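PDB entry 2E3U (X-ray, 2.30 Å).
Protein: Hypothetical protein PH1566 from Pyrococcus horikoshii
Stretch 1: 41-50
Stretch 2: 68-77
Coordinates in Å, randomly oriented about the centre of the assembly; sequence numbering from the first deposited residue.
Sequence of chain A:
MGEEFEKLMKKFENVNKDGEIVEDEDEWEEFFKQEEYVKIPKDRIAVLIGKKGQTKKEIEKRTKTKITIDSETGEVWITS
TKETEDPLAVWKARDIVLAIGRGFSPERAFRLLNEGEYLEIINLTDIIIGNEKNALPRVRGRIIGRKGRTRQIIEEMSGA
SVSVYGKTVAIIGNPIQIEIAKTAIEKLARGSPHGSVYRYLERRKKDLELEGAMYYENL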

# COMPACT_ATOMS: atom_id res chain seq x y z
N PRO A 41 10.07 2.22 -6.81
CA PRO A 41 11.52 2.08 -6.61
C PRO A 41 12.09 0.94 -7.43
O PRO A 41 11.42 -0.07 -7.60
CB PRO A 41 11.67 1.72 -5.11
CG PRO A 41 10.36 2.01 -4.48
CD PRO A 41 9.31 2.02 -5.56
N LYS A 42 13.33 1.10 -7.89
CA LYS A 42 14.05 0.02 -8.59
C LYS A 42 14.11 -1.26 -7.75
O LYS A 42 13.99 -2.39 -8.26
CB LYS A 42 15.46 0.48 -8.97
CG LYS A 42 15.56 1.20 -10.34
CD LYS A 42 15.18 2.69 -10.28
CE LYS A 42 16.34 3.61 -9.87
NZ LYS A 42 17.49 3.67 -10.84
N ASP A 43 14.30 -1.06 -6.45
CA ASP A 43 14.11 -2.07 -5.42
C ASP A 43 12.87 -3.00 -5.62
O ASP A 43 12.91 -4.21 -5.33
CB ASP A 43 14.00 -1.34 -4.06
CG ASP A 43 14.56 -2.15 -2.91
OD1 ASP A 43 13.74 -2.67 -2.11
OD2 ASP A 43 15.81 -2.26 -2.80
N ARG A 44 11.79 -2.45 -6.14
CA ARG A 44 10.52 -3.19 -6.16
C ARG A 44 10.12 -3.83 -7.48
O ARG A 44 9.18 -4.64 -7.54
CB ARG A 44 9.39 -2.33 -5.58
CG ARG A 44 9.65 -1.93 -4.14
CD ARG A 44 9.72 -3.13 -3.23
NE ARG A 44 8.39 -3.76 -3.09
CZ ARG A 44 8.15 -4.85 -2.37
NH1 ARG A 44 6.92 -5.33 -2.30
NH2 ARG A 44 9.14 -5.44 -1.69
N ILE A 45 10.83 -3.47 -8.55
CA ILE A 45 10.43 -3.83 -9.91
C ILE A 45 10.37 -5.35 -10.06
O ILE A 45 9.38 -5.90 -10.61
CB ILE A 45 11.41 -3.20 -10.93
CG1 ILE A 45 11.12 -1.71 -11.10
CG2 ILE A 45 11.40 -3.97 -12.31
CD1 ILE A 45 12.23 -0.96 -11.91
N ALA A 46 11.43 -6.01 -9.56
CA ALA A 46 11.54 -7.45 -9.59
C ALA A 46 10.34 -8.14 -8.91
O ALA A 46 9.87 -9.17 -9.40
CB ALA A 46 12.92 -7.92 -8.98
N VAL A 47 9.82 -7.57 -7.82
CA VAL A 47 8.60 -8.10 -7.19
C VAL A 47 7.31 -7.83 -7.98
O VAL A 47 6.40 -8.69 -8.03
CB VAL A 47 8.48 -7.75 -5.66
CG1 VAL A 47 8.39 -6.30 -5.45
CG2 VAL A 47 7.27 -8.38 -5.03
N LEU A 48 7.23 -6.66 -8.61
CA LEU A 48 6.11 -6.35 -9.51
C LEU A 48 6.06 -7.34 -10.70
O LEU A 48 4.99 -7.81 -11.04
CB LEU A 48 6.14 -4.89 -9.99
CG LEU A 48 5.10 -4.43 -11.04
CD1 LEU A 48 3.71 -4.45 -10.44
CD2 LEU A 48 5.39 -3.05 -11.56
N ILE A 49 7.22 -7.65 -11.30
CA ILE A 49 7.30 -8.57 -12.43
C ILE A 49 7.10 -10.00 -11.96
O ILE A 49 6.25 -10.73 -12.50
CB ILE A 49 8.65 -8.42 -13.23
CG1 ILE A 49 8.75 -7.04 -13.87
CG2 ILE A 49 8.80 -9.51 -14.32
CD1 ILE A 49 10.10 -6.73 -14.56
N GLY A 50 7.88 -10.39 -10.95
CA GLY A 50 7.83 -11.75 -10.37
C GLY A 50 8.51 -12.82 -11.21
O GLY A 50 9.13 -12.50 -12.23
N THR A 68 2.95 -1.91 -18.46
CA THR A 68 4.21 -1.83 -19.17
C THR A 68 5.25 -1.32 -18.20
O THR A 68 5.06 -0.26 -17.61
CB THR A 68 4.13 -0.90 -20.41
OG1 THR A 68 3.05 -1.33 -21.25
CG2 THR A 68 5.45 -0.94 -21.21
N ILE A 69 6.35 -2.06 -18.03
CA ILE A 69 7.36 -1.67 -17.05
C ILE A 69 8.69 -1.27 -17.72
O ILE A 69 9.19 -1.96 -18.60
CB ILE A 69 7.60 -2.77 -16.03
CG1 ILE A 69 6.26 -3.23 -15.41
CG2 ILE A 69 8.59 -2.28 -14.92
CD1 ILE A 69 6.37 -4.45 -14.56
N ASP A 70 9.24 -0.13 -17.31
CA ASP A 70 10.64 0.17 -17.63
C ASP A 70 11.50 -0.36 -16.46
O ASP A 70 11.42 0.15 -15.35
CB ASP A 70 10.78 1.68 -17.78
CG ASP A 70 12.03 2.09 -18.50
OD1 ASP A 70 11.92 3.10 -19.26
OD2 ASP A 70 13.11 1.47 -18.32
N SER A 71 12.32 -1.37 -16.72
CA SER A 71 13.15 -1.99 -15.68
C SER A 71 14.34 -1.13 -15.26
O SER A 71 14.93 -1.36 -14.20
CB SER A 71 13.66 -3.37 -16.15
OG SER A 71 12.67 -4.37 -15.92
N GLU A 72 14.69 -0.14 -16.07
CA GLU A 72 15.80 0.74 -15.75
C GLU A 72 15.39 1.93 -14.89
O GLU A 72 16.20 2.46 -14.12
CB GLU A 72 16.49 1.23 -17.03
CG GLU A 72 17.53 0.24 -17.61
CD GLU A 72 18.50 0.91 -18.57
OE1 GLU A 72 18.71 2.15 -18.46
OE2 GLU A 72 19.08 0.20 -19.42
N THR A 73 14.14 2.37 -15.02
CA THR A 73 13.72 3.61 -14.37
C THR A 73 12.67 3.38 -13.27
O THR A 73 12.46 4.25 -12.43
CB THR A 73 13.21 4.66 -15.40
OG1 THR A 73 12.02 4.19 -16.04
CG2 THR A 73 14.31 5.00 -16.49
N GLY A 74 12.04 2.22 -13.27
CA GLY A 74 10.94 1.95 -12.34
C GLY A 74 9.66 2.60 -12.81
O GLY A 74 8.70 2.60 -12.09
N GLU A 75 9.65 3.13 -14.05
CA GLU A 75 8.45 3.73 -14.59
C GLU A 75 7.44 2.68 -15.01
O GLU A 75 7.80 1.71 -15.67
CB GLU A 75 8.82 4.62 -15.79
CG GLU A 75 9.38 5.98 -15.38
CD GLU A 75 9.92 6.75 -16.56
OE1 GLU A 75 10.92 6.30 -17.15
OE2 GLU A 75 9.36 7.82 -16.89
N VAL A 76 6.16 2.87 -14.64
CA VAL A 76 5.11 1.91 -15.02
C VAL A 76 3.91 2.61 -15.62
O VAL A 76 3.42 3.60 -15.08
CB VAL A 76 4.65 1.01 -13.83
CG1 VAL A 76 3.75 -0.16 -14.32
CG2 VAL A 76 5.87 0.46 -13.00
N TRP A 77 3.45 2.06 -16.75
CA TRP A 77 2.26 2.50 -17.45
C TRP A 77 1.13 1.46 -17.32
O TRP A 77 1.31 0.30 -17.66
CB TRP A 77 2.57 2.74 -18.96
CG TRP A 77 3.52 3.86 -19.21
CD1 TRP A 77 3.19 5.13 -19.54
CD2 TRP A 77 4.98 3.82 -19.18
NE1 TRP A 77 4.31 5.89 -19.69
CE2 TRP A 77 5.43 5.12 -19.49
CE3 TRP A 77 5.93 2.81 -18.93
CZ2 TRP A 77 6.80 5.46 -19.54
CZ3 TRP A 77 7.30 3.14 -18.99
CH2 TRP A 77 7.72 4.46 -19.30

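No hydrogen bond crosses between the helix of the first stretch and the hairpin of the second; the 407 Å² they bury together is held by side-chain packing. Each partner secures its own backbone. In the hairpin, Thr 68 and Trp 77 exchange N-to-O bonds (2.9 Å from Thr 68 N to Trp 77 O, 3.0 Å from Trp 77 N to Thr 68 O), and Gly 74 N reaches Asp 70 O at 3.0 Å to close the turn.

Ile 45, Leu 48 and Ile 49 all direct CA-to-CB toward the hairpin, as the helical spacing allows. Ile 45 adopts m at chi1 (-76°) and t at chi2 (170°), an extended CG1 arm that carries CD1 into the turn, 3.2 Å from Gly 74 CA, 3.6 Å from Ser 71 O and 3.7 Å from Asp 70 O. Its other branch, CG2, lies 4.2 Å from Ile 69 CG2. Gly 74 suits its place in the turn because its phi of 79° by itself favours glycine.

Ile 69 also takes m, t (-51°, 170°), so its CD1 extends to Leu 48 CD2 at 3.5 Å and Ile 49 CG1 at 3.6 Å. Leu 48, with t, p angles (175°, 67°), places the same CD2 3.8 Å from Val 76 CG2, joining residues from both strands. Ile 45, Leu 48, Ile 69 and Val 76 thus meet through methyl groups, and such apolar types suit a contact without hydrogen bonds across it. Ile 49, again m, t, is partly exposed and puts CD1 3.7 Å from Ser 71 OG.

Lys 42 starts sideways, but its m, p, p, p chain curls back: CD lies 3.8 Å from Thr 73 O, and NZ stands 3.7 Å from Glu 72 O. Its methylenes thus cover the turn while the residue remains exposed.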